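Local atomic coordinates of putative ABC transporter, ATP-binding protein ComA (Streptococcus mutans, PDB entry 3K8U), a protein that is a putative ATP-binding protein of the ABC transporter type, here represented by its peptidase C39 family domain, with a papain-like (clan CA) fold. Residues G62-F75 and F127-Q141. Sequence-based numbering, arbitrary orientation.
Sequences GFETRSIKADMTLF and FQSEWTGLAIFLAPQ
E64, R66 and I68 each exchange a pair of backbone hydrogen bonds with A139, F137 and A135 respectively, tying strand 63-69 antiparallel to strand 134-140; the shortest, E64 N to A139 O, is 2.6 Å. Past the paired strands, A70 N reaches G133 O at 2.7 Å, just where segment 127-141 turns its corner. K69 also grips that corner: its chain, folded back at chi2 and chi3, brings NZ within 2.9 Å of T132 O, from above the carbonyl plane. W131 NE1 hydrogen-bonds to L134 O, near the indole plane but with NE1 above the carbonyl plane, helping to fix the ring's rotation; G133 CA lies against one indole face and F127 CE2 against the opposite one, both toward the rim. On the sheet face carrying R66 and F137, the guanidinium lies parallel to the phenyl ring but offset, planes 5° apart, its centre over F137 CB and NH2 3.7 Å from F137 CG. I68 CD1 meets the same ring at CE2. Farther along, M72 SD sits in the plane of the F127 ring at its edge, 3.6 Å from CD2, and obliquely touches W131 CE3: Met-aromatic contacts with two members of the F75, F127 and W131 cluster. A water links M72 N, weakly, to Q128 OE1. Strand 63-69 forms one edge of the antiparallel sheet, with 134-140 between it and 84-90; helix 51-60 packs on the face bearing T65, S67 and L134, and F84 stacks on F137.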
ATOM      1  N   GLY A  62     -11.799   8.208   8.285  1.00 36.08           N
ATOM      2  CA  GLY A  62     -13.130   8.130   7.707  1.00 35.71           C
ATOM      3  C   GLY A  62     -13.239   7.207   6.507  1.00 35.63           C
ATOM      4  O   GLY A  62     -14.111   7.386   5.659  1.00 35.14           O
ATOM      5  N   PHE A  63     -12.346   6.225   6.421  1.00 34.79           N
ATOM      6  CA  PHE A  63     -12.367   5.274   5.315  1.00 34.24           C
ATOM      7  C   PHE A  63     -12.921   3.930   5.755  1.00 33.53           C
ATOM      8  O   PHE A  63     -12.687   3.489   6.880  1.00 34.61           O
ATOM      9  CB  PHE A  63     -10.957   5.050   4.752  1.00 34.45           C
ATOM     10  CG  PHE A  63     -10.442   6.181   3.914  1.00 34.53           C
ATOM     11  CD1 PHE A  63     -10.791   6.283   2.573  1.00 34.48           C
ATOM     12  CD2 PHE A  63      -9.595   7.137   4.460  1.00 34.79           C
ATOM     13  CE1 PHE A  63     -10.303   7.323   1.787  1.00 36.28           C
ATOM     14  CE2 PHE A  63      -9.103   8.180   3.684  1.00 34.74           C
ATOM     15  CZ  PHE A  63      -9.457   8.274   2.345  1.00 35.18           C
ATOM     16  N   GLU A  64     -13.695   3.305   4.876  1.00 33.53           N
ATOM     17  CA  GLU A  64     -14.236   1.980   5.138  1.00 34.47           C
ATOM     18  C   GLU A  64     -13.079   1.071   4.723  1.00 32.37           C
ATOM     19  O   GLU A  64     -12.545   1.212   3.623  1.00 33.03           O
ATOM     20  CB  GLU A  64     -15.461   1.719   4.263  1.00 36.67           C
ATOM     21  CG  GLU A  64     -16.135   0.385   4.531  1.00 43.38           C
ATOM     22  CD  GLU A  64     -17.386   0.182   3.699  1.00 46.44           C
ATOM     23  OE1 GLU A  64     -17.357  -0.658   2.772  1.00 48.51           O
ATOM     24  OE2 GLU A  64     -18.400   0.859   3.975  1.00 48.71           O
ATOM     25  N   THR A  65     -12.671   0.169   5.607  1.00 30.61           N
ATOM     26  CA  THR A  65     -11.537  -0.699   5.309  1.00 29.61           C
ATOM     27  C   THR A  65     -11.828  -2.185   5.426  1.00 28.17           C
ATOM     28  O   THR A  65     -12.722  -2.603   6.158  1.00 28.87           O
ATOM     29  CB  THR A  65     -10.356  -0.407   6.263  1.00 31.25           C
ATOM     30  OG1 THR A  65     -10.649  -0.945   7.561  1.00 34.13           O
ATOM     31  CG2 THR A  65     -10.127   1.086   6.398  1.00 30.32           C
ATOM     32  N   ARG A  66     -11.043  -2.974   4.700  1.00 24.83           N
ATOM     33  CA  ARG A  66     -11.141  -4.425   4.746  1.00 22.91           C
ATOM     34  C   ARG A  66      -9.777  -5.012   4.409  1.00 21.19           C
ATOM     35  O   ARG A  66      -9.065  -4.495   3.545  1.00 20.12           O
ATOM     36  CB  ARG A  66     -12.231  -4.965   3.810  1.00 22.82           C
ATOM     37  CG  ARG A  66     -11.956  -4.874   2.321  1.00 26.15           C
ATOM     38  CD  ARG A  66     -13.147  -5.438   1.545  1.00 26.76           C
ATOM     39  NE  ARG A  66     -12.909  -5.500   0.105  1.00 27.07           N
ATOM     40  CZ  ARG A  66     -13.161  -4.511  -0.746  1.00 27.07           C
ATOM     41  NH1 ARG A  66     -13.669  -3.362  -0.314  1.00 28.27           N
ATOM     42  NH2 ARG A  66     -12.881  -4.665  -2.034  1.00 28.28           N
ATOM     43  N   SER A  67      -9.387  -6.033   5.169  1.00 20.11           N
ATOM     44  CA  SER A  67      -8.114  -6.716   4.977  1.00 20.08           C
ATOM     45  C   SER A  67      -8.421  -8.155   4.589  1.00 19.25           C
ATOM     46  O   SER A  67      -9.180  -8.845   5.271  1.00 18.52           O
ATOM     47  CB  SER A  67      -7.291  -6.683   6.266  1.00 21.04           C
ATOM     48  OG  SER A  67      -7.041  -5.347   6.657  1.00 27.89           O
ATOM     49  N   ILE A  68      -7.847  -8.598   3.479  1.00 16.47           N
ATOM     50  CA  ILE A  68      -8.093  -9.947   2.997  1.00 17.46           C
ATOM     51  C   ILE A  68      -6.802 -10.660   2.636  1.00 17.55           C
ATOM     52  O   ILE A  68      -5.759 -10.027   2.448  1.00 14.56           O
ATOM     53  CB  ILE A  68      -8.984  -9.933   1.729  1.00 18.75           C
ATOM     54  CG1 ILE A  68      -8.300  -9.129   0.622  1.00 21.94           C
ATOM     55  CG2 ILE A  68     -10.356  -9.333   2.046  1.00 21.47           C
ATOM     56  CD1 ILE A  68      -8.653  -9.572  -0.777  1.00 25.62           C
ATOM     57  N   LYS A  69      -6.876 -11.986   2.591  1.00 15.48           N
ATOM     58  CA  LYS A  69      -5.741 -12.809   2.196  1.00 17.08           C
ATOM     59  C   LYS A  69      -6.127 -13.284   0.806  1.00 17.25           C
ATOM     60  O   LYS A  69      -7.142 -13.962   0.630  1.00 18.41           O
ATOM     61  CB  LYS A  69      -5.555 -13.994   3.144  1.00 21.75           C
ATOM     62  CG  LYS A  69      -5.152 -13.598   4.559  1.00 25.95           C
ATOM     63  CD  LYS A  69      -3.817 -12.854   4.594  1.00 29.16           C
ATOM     64  CE  LYS A  69      -2.663 -13.727   4.115  1.00 31.72           C
ATOM     65  NZ  LYS A  69      -1.349 -13.030   4.230  1.00 29.70           N
ATOM     66  N   ALA A  70      -5.343 -12.885  -0.186  1.00 14.93           N
ATOM     67  CA  ALA A  70      -5.637 -13.229  -1.567  1.00 16.69           C
ATOM     68  C   ALA A  70      -4.473 -13.904  -2.269  1.00 16.08           C
ATOM     69  O   ALA A  70      -3.456 -14.211  -1.656  1.00 15.89           O
ATOM     70  CB  ALA A  70      -6.044 -11.968  -2.322  1.00 15.42           C
ATOM     71  N   ASP A  71      -4.660 -14.178  -3.556  1.00 18.58           N
ATOM     72  CA  ASP A  71      -3.625 -14.789  -4.379  1.00 18.95           C
ATOM     73  C   ASP A  71      -3.600 -14.045  -5.716  1.00 16.58           C
ATOM     74  O   ASP A  71      -4.389 -13.125  -5.930  1.00 15.29           O
ATOM     75  CB  ASP A  71      -3.877 -16.292  -4.562  1.00 24.59           C
ATOM     76  CG  ASP A  71      -5.259 -16.596  -5.110  1.00 28.93           C
ATOM     77  OD1 ASP A  71      -5.581 -16.108  -6.207  1.00 29.21           O
ATOM     78  OD2 ASP A  71      -6.025 -17.318  -4.439  1.00 31.16           O
ATOM     79  N   MET A  72      -2.737 -14.465  -6.632  1.00 15.80           N
ATOM     80  CA  MET A  72      -2.621 -13.772  -7.913  1.00 16.97           C
ATOM     81  C   MET A  72      -3.837 -13.753  -8.846  1.00 16.96           C
ATOM     82  O   MET A  72      -3.898 -12.919  -9.748  1.00 15.72           O
ATOM     83  CB  MET A  72      -1.362 -14.222  -8.655  1.00 15.65           C
ATOM     84  CG  MET A  72      -0.062 -13.864  -7.930  1.00 18.86           C
ATOM     85  SD  MET A  72       0.193 -12.082  -7.663  1.00 17.78           S
ATOM     86  CE  MET A  72       0.585 -11.545  -9.327  1.00 18.56           C
ATOM     87  N   THR A  73      -4.825 -14.620  -8.614  1.00 18.18           N
ATOM     88  CA  THR A  73      -6.022 -14.631  -9.463  1.00 17.37           C
ATOM     89  C   THR A  73      -6.807 -13.341  -9.247  1.00 17.39           C
ATOM     90  O   THR A  73      -7.666 -12.976 -10.047  1.00 15.73           O
ATOM     91  CB  THR A  73      -6.955 -15.826  -9.161  1.00 20.15           C
ATOM     92  OG1 THR A  73      -7.527 -15.671  -7.858  1.00 20.36           O
ATOM     93  CG2 THR A  73      -6.197 -17.139  -9.244  1.00 20.62           C
ATOM     94  N   LEU A  74      -6.497 -12.650  -8.153  1.00 17.89           N
ATOM     95  CA  LEU A  74      -7.139 -11.388  -7.825  1.00 16.97           C
ATOM     96  C   LEU A  74      -7.032 -10.424  -9.005  1.00 16.52           C
ATOM     97  O   LEU A  74      -7.991  -9.735  -9.347  1.00 16.07           O
ATOM     98  CB  LEU A  74      -6.451 -10.774  -6.600  1.00 17.84           C
ATOM     99  CG  LEU A  74      -6.983  -9.446  -6.073  1.00 18.20           C
ATOM    100  CD1 LEU A  74      -8.394  -9.642  -5.515  1.00 15.71           C
ATOM    101  CD2 LEU A  74      -6.043  -8.907  -5.001  1.00 16.75           C
ATOM    102  N   PHE A  75      -5.882 -10.438  -9.672  1.00 17.09           N
ATOM    103  CA  PHE A  75      -5.639  -9.545 -10.795  1.00 17.89           C
ATOM    104  C   PHE A  75      -6.339  -9.904 -12.104  1.00 20.08           C
ATOM    105  O   PHE A  75      -6.326  -9.118 -13.059  1.00 19.97           O
ATOM    106  CB  PHE A  75      -4.129  -9.346 -10.973  1.00 18.92           C
ATOM    107  CG  PHE A  75      -3.455  -8.850  -9.727  1.00 16.71           C
ATOM    108  CD1 PHE A  75      -3.643  -7.535  -9.300  1.00 18.50           C
ATOM    109  CD2 PHE A  75      -2.700  -9.709  -8.935  1.00 15.13           C
ATOM    110  CE1 PHE A  75      -3.096  -7.089  -8.100  1.00 16.79           C
ATOM    111  CE2 PHE A  75      -2.148  -9.273  -7.732  1.00 16.23           C
ATOM    112  CZ  PHE A  75      -2.349  -7.956  -7.312  1.00 17.45           C
ATOM    113  N   PHE A 127       6.356  -9.987  -8.225  1.00 13.61           N
ATOM    114  CA  PHE A 127       5.405  -9.560  -7.208  1.00 14.03           C
ATOM    115  C   PHE A 127       4.919 -10.751  -6.377  1.00 14.54           C
ATOM    116  O   PHE A 127       4.889 -10.693  -5.148  1.00 11.82           O
ATOM    117  CB  PHE A 127       4.216  -8.865  -7.859  1.00 15.23           C
ATOM    118  CG  PHE A 127       3.197  -8.376  -6.878  1.00 14.31           C
ATOM    119  CD1 PHE A 127       3.403  -7.192  -6.180  1.00 18.02           C
ATOM    120  CD2 PHE A 127       2.029  -9.097  -6.650  1.00 15.05           C
ATOM    121  CE1 PHE A 127       2.459  -6.732  -5.265  1.00 17.63           C
ATOM    122  CE2 PHE A 127       1.084  -8.648  -5.741  1.00 13.17           C
ATOM    123  CZ  PHE A 127       1.297  -7.464  -5.047  1.00 16.33           C
ATOM    124  N   GLN A 128       4.528 -11.820  -7.062  1.00 13.82           N
ATOM    125  CA  GLN A 128       4.051 -13.039  -6.402  1.00 14.48           C
ATOM    126  C   GLN A 128       5.086 -13.573  -5.401  1.00 14.32           C
ATOM    127  O   GLN A 128       4.729 -14.082  -4.336  1.00 14.75           O
ATOM    128  CB  GLN A 128       3.734 -14.094  -7.466  1.00 13.70           C
ATOM    129  CG  GLN A 128       3.117 -15.383  -6.939  1.00 15.57           C
ATOM    130  CD  GLN A 128       2.655 -16.292  -8.064  1.00 15.65           C
ATOM    131  OE1 GLN A 128       1.493 -16.690  -8.114  1.00 17.64           O
ATOM    132  NE2 GLN A 128       3.558 -16.602  -8.984  1.00 13.52           N
ATOM    133  N   SER A 129       6.370 -13.423  -5.726  1.00 16.46           N
ATOM    134  CA  SER A 129       7.439 -13.888  -4.843  1.00 16.23           C
ATOM    135  C   SER A 129       7.563 -13.084  -3.543  1.00 15.39           C
ATOM    136  O   SER A 129       7.921 -13.639  -2.508  1.00 15.85           O
ATOM    137  CB  SER A 129       8.787 -13.889  -5.574  1.00 20.83           C
ATOM    138  OG  SER A 129       8.766 -14.765  -6.691  1.00 26.84           O
ATOM    139  N   GLU A 130       7.257 -11.788  -3.595  1.00 13.90           N
ATOM    140  CA  GLU A 130       7.360 -10.912  -2.421  1.00 14.35           C
ATOM    141  C   GLU A 130       6.075 -10.768  -1.600  1.00 12.26           C
ATOM    142  O   GLU A 130       6.123 -10.549  -0.390  1.00 12.72           O
ATOM    143  CB  GLU A 130       7.779  -9.498  -2.853  1.00 16.17           C
ATOM    144  CG  GLU A 130       9.071  -9.398  -3.648  1.00 21.90           C
ATOM    145  CD  GLU A 130       9.375  -7.972  -4.105  1.00 24.71           C
ATOM    146  OE1 GLU A 130      10.513  -7.732  -4.556  1.00 26.97           O
ATOM    147  OE2 GLU A 130       8.484  -7.093  -4.023  1.00 21.53           O
ATOM    148  N   TRP A 131       4.933 -10.854  -2.276  1.00  9.83           N
ATOM    149  CA  TRP A 131       3.615 -10.679  -1.652  1.00  9.87           C
ATOM    150  C   TRP A 131       3.194 -11.756  -0.649  1.00 10.81           C
ATOM    151  O   TRP A 131       3.238 -12.955  -0.946  1.00 11.78           O
ATOM    152  CB  TRP A 131       2.569 -10.552  -2.767  1.00  9.51           C
ATOM    153  CG  TRP A 131       1.173 -10.163  -2.347  1.00  9.44           C
ATOM    154  CD1 TRP A 131       0.814  -9.301  -1.347  1.00 10.61           C
ATOM    155  CD2 TRP A 131      -0.037 -10.557  -2.990  1.00 11.40           C
ATOM    156  NE1 TRP A 131      -0.553  -9.124  -1.340  1.00  9.34           N
ATOM    157  CE2 TRP A 131      -1.097  -9.887  -2.342  1.00 10.40           C
ATOM    158  CE3 TRP A 131      -0.329 -11.411  -4.065  1.00 12.27           C
ATOM    159  CZ2 TRP A 131      -2.428 -10.042  -2.733  1.00 13.14           C
ATOM    160  CZ3 TRP A 131      -1.651 -11.563  -4.455  1.00 15.73           C
ATOM    161  CH2 TRP A 131      -2.686 -10.879  -3.788  1.00 13.35           C
ATOM    162  N   THR A 132       2.773 -11.320   0.537  1.00 10.33           N
ATOM    163  CA  THR A 132       2.315 -12.237   1.578  1.00 10.24           C
ATOM    164  C   THR A 132       0.886 -12.692   1.298  1.00 11.81           C
ATOM    165  O   THR A 132       0.391 -13.620   1.934  1.00 12.55           O
ATOM    166  CB  THR A 132       2.298 -11.576   2.977  1.00 10.64           C
ATOM    167  OG1 THR A 132       1.327 -10.520   2.997  1.00 11.63           O
ATOM    168  CG2 THR A 132       3.674 -11.017   3.340  1.00 11.58           C
ATOM    169  N   GLY A 133       0.232 -12.029   0.348  1.00 10.83           N
ATOM    170  CA  GLY A 133      -1.148 -12.339   0.032  1.00 11.22           C
ATOM    171  C   GLY A 133      -2.088 -11.341   0.696  1.00 12.75           C
ATOM    172  O   GLY A 133      -3.259 -11.245   0.330  1.00 12.38           O
ATOM    173  N   LEU A 134      -1.579 -10.588   1.669  1.00 10.80           N
ATOM    174  CA  LEU A 134      -2.393  -9.602   2.370  1.00 11.77           C
ATOM    175  C   LEU A 134      -2.656  -8.372   1.515  1.00 12.86           C
ATOM    176  O   LEU A 134      -1.729  -7.777   0.957  1.00 10.24           O
ATOM    177  CB  LEU A 134      -1.734  -9.170   3.687  1.00 15.46           C
ATOM    178  CG  LEU A 134      -2.532  -8.130   4.491  1.00 19.44           C
ATOM    179  CD1 LEU A 134      -3.796  -8.765   5.050  1.00 21.85           C
ATOM    180  CD2 LEU A 134      -1.689  -7.563   5.617  1.00 24.00           C
ATOM    181  N   ALA A 135      -3.932  -8.009   1.406  1.00 11.39           N
ATOM    182  CA  ALA A 135      -4.345  -6.835   0.642  1.00 11.37           C
ATOM    183  C   ALA A 135      -5.306  -6.026   1.505  1.00 13.28           C
ATOM    184  O   ALA A 135      -6.179  -6.588   2.167  1.00 13.65           O
ATOM    185  CB  ALA A 135      -5.027  -7.250  -0.660  1.00 11.33           C
ATOM    186  N   ILE A 136      -5.106  -4.714   1.532  1.00 12.41           N
ATOM    187  CA  ILE A 136      -5.957  -3.823   2.309  1.00 13.92           C
ATOM    188  C   ILE A 136      -6.646  -2.878   1.341  1.00 14.07           C
ATOM    189  O   ILE A 136      -5.989  -2.153   0.588  1.00 12.60           O
ATOM    190  CB  ILE A 136      -5.140  -3.016   3.353  1.00 16.24           C
ATOM    191  CG1 ILE A 136      -4.440  -3.975   4.321  1.00 16.69           C
ATOM    192  CG2 ILE A 136      -6.064  -2.062   4.133  1.00 17.25           C
ATOM    193  CD1 ILE A 136      -3.403  -3.318   5.213  1.00 18.80           C
ATOM    194  N   PHE A 137      -7.976  -2.929   1.343  1.00 15.78           N
ATOM    195  CA  PHE A 137      -8.803  -2.089   0.486  1.00 17.33           C
ATOM    196  C   PHE A 137      -9.452  -0.984   1.312  1.00 20.34           C
ATOM    197  O   PHE A 137      -9.958  -1.234   2.410  1.00 19.33           O
ATOM    198  CB  PHE A 137      -9.886  -2.936  -0.196  1.00 17.44           C
ATOM    199  CG  PHE A 137      -9.349  -3.900  -1.224  1.00 17.65           C
ATOM    200  CD1 PHE A 137      -9.355  -3.568  -2.574  1.00 17.56           C
ATOM    201  CD2 PHE A 137      -8.814  -5.124  -0.839  1.00 18.41           C
ATOM    202  CE1 PHE A 137      -8.831  -4.437  -3.526  1.00 17.08           C
ATOM    203  CE2 PHE A 137      -8.288  -6.003  -1.784  1.00 17.41           C
ATOM    204  CZ  PHE A 137      -8.293  -5.657  -3.131  1.00 15.92           C
ATOM    205  N   LEU A 138      -9.420   0.239   0.785  1.00 20.81           N
ATOM    206  CA  LEU A 138     -10.003   1.390   1.468  1.00 25.76           C
ATOM    207  C   LEU A 138     -11.015   2.082   0.562  1.00 27.70           C
ATOM    208  O   LEU A 138     -10.848   2.119  -0.656  1.00 27.29           O
ATOM    209  CB  LEU A 138      -8.919   2.401   1.852  1.00 27.78           C
ATOM    210  CG  LEU A 138      -7.626   1.918   2.510  1.00 29.76           C
ATOM    211  CD1 LEU A 138      -6.746   3.116   2.805  1.00 31.77           C
ATOM    212  CD2 LEU A 138      -7.919   1.151   3.781  1.00 31.79           C
ATOM    213  N   ALA A 139     -12.046   2.655   1.171  1.00 32.35           N
ATOM    214  CA  ALA A 139     -13.083   3.360   0.425  1.00 37.21           C
ATOM    215  C   ALA A 139     -13.725   4.431   1.297  1.00 39.76           C
ATOM    216  O   ALA A 139     -13.975   4.207   2.480  1.00 39.30           O
ATOM    217  CB  ALA A 139     -14.139   2.375  -0.060  1.00 37.12           C
ATOM    218  N   PRO A 140     -13.960   5.629   0.734  1.00 43.56           N
ATOM    219  CA  PRO A 140     -14.579   6.727   1.484  1.00 46.34           C
ATOM    220  C   PRO A 140     -16.002   6.355   1.888  1.00 48.86           C
ATOM    221  O   PRO A 140     -16.800   5.935   1.047  1.00 50.13           O
ATOM    222  CB  PRO A 140     -14.578   7.873   0.471  1.00 46.32           C
ATOM    223  CG  PRO A 140     -13.387   7.574  -0.380  1.00 45.73           C
ATOM    224  CD  PRO A 140     -13.527   6.089  -0.597  1.00 44.38           C
ATOM    225  N   GLN A 141     -16.307   6.472   3.177  1.00 51.71           N
ATOM    226  CA  GLN A 141     -17.641   6.146   3.676  1.00 53.86           C
ATOM    227  C   GLN A 141     -18.561   7.367   3.706  1.00 54.87           C
ATOM    228  O   GLN A 141     -18.056   8.491   3.936  1.00 55.40           O
ATOM    229  CB  GLN A 141     -17.558   5.503   5.067  1.00 54.63           C
ATOM    230  CG  GLN A 141     -16.940   6.385   6.146  1.00 55.35           C
ATOM    231  CD  GLN A 141     -16.858   5.702   7.503  1.00 56.55           C
ATOM    232  OE1 GLN A 141     -16.630   6.356   8.522  1.00 56.79           O
ATOM    233  NE2 GLN A 141     -17.039   4.384   7.522  1.00 56.90           N
TER
HETATM  234  O   HOH W   1      -0.408 -16.738  -6.019  1.00 13.83           O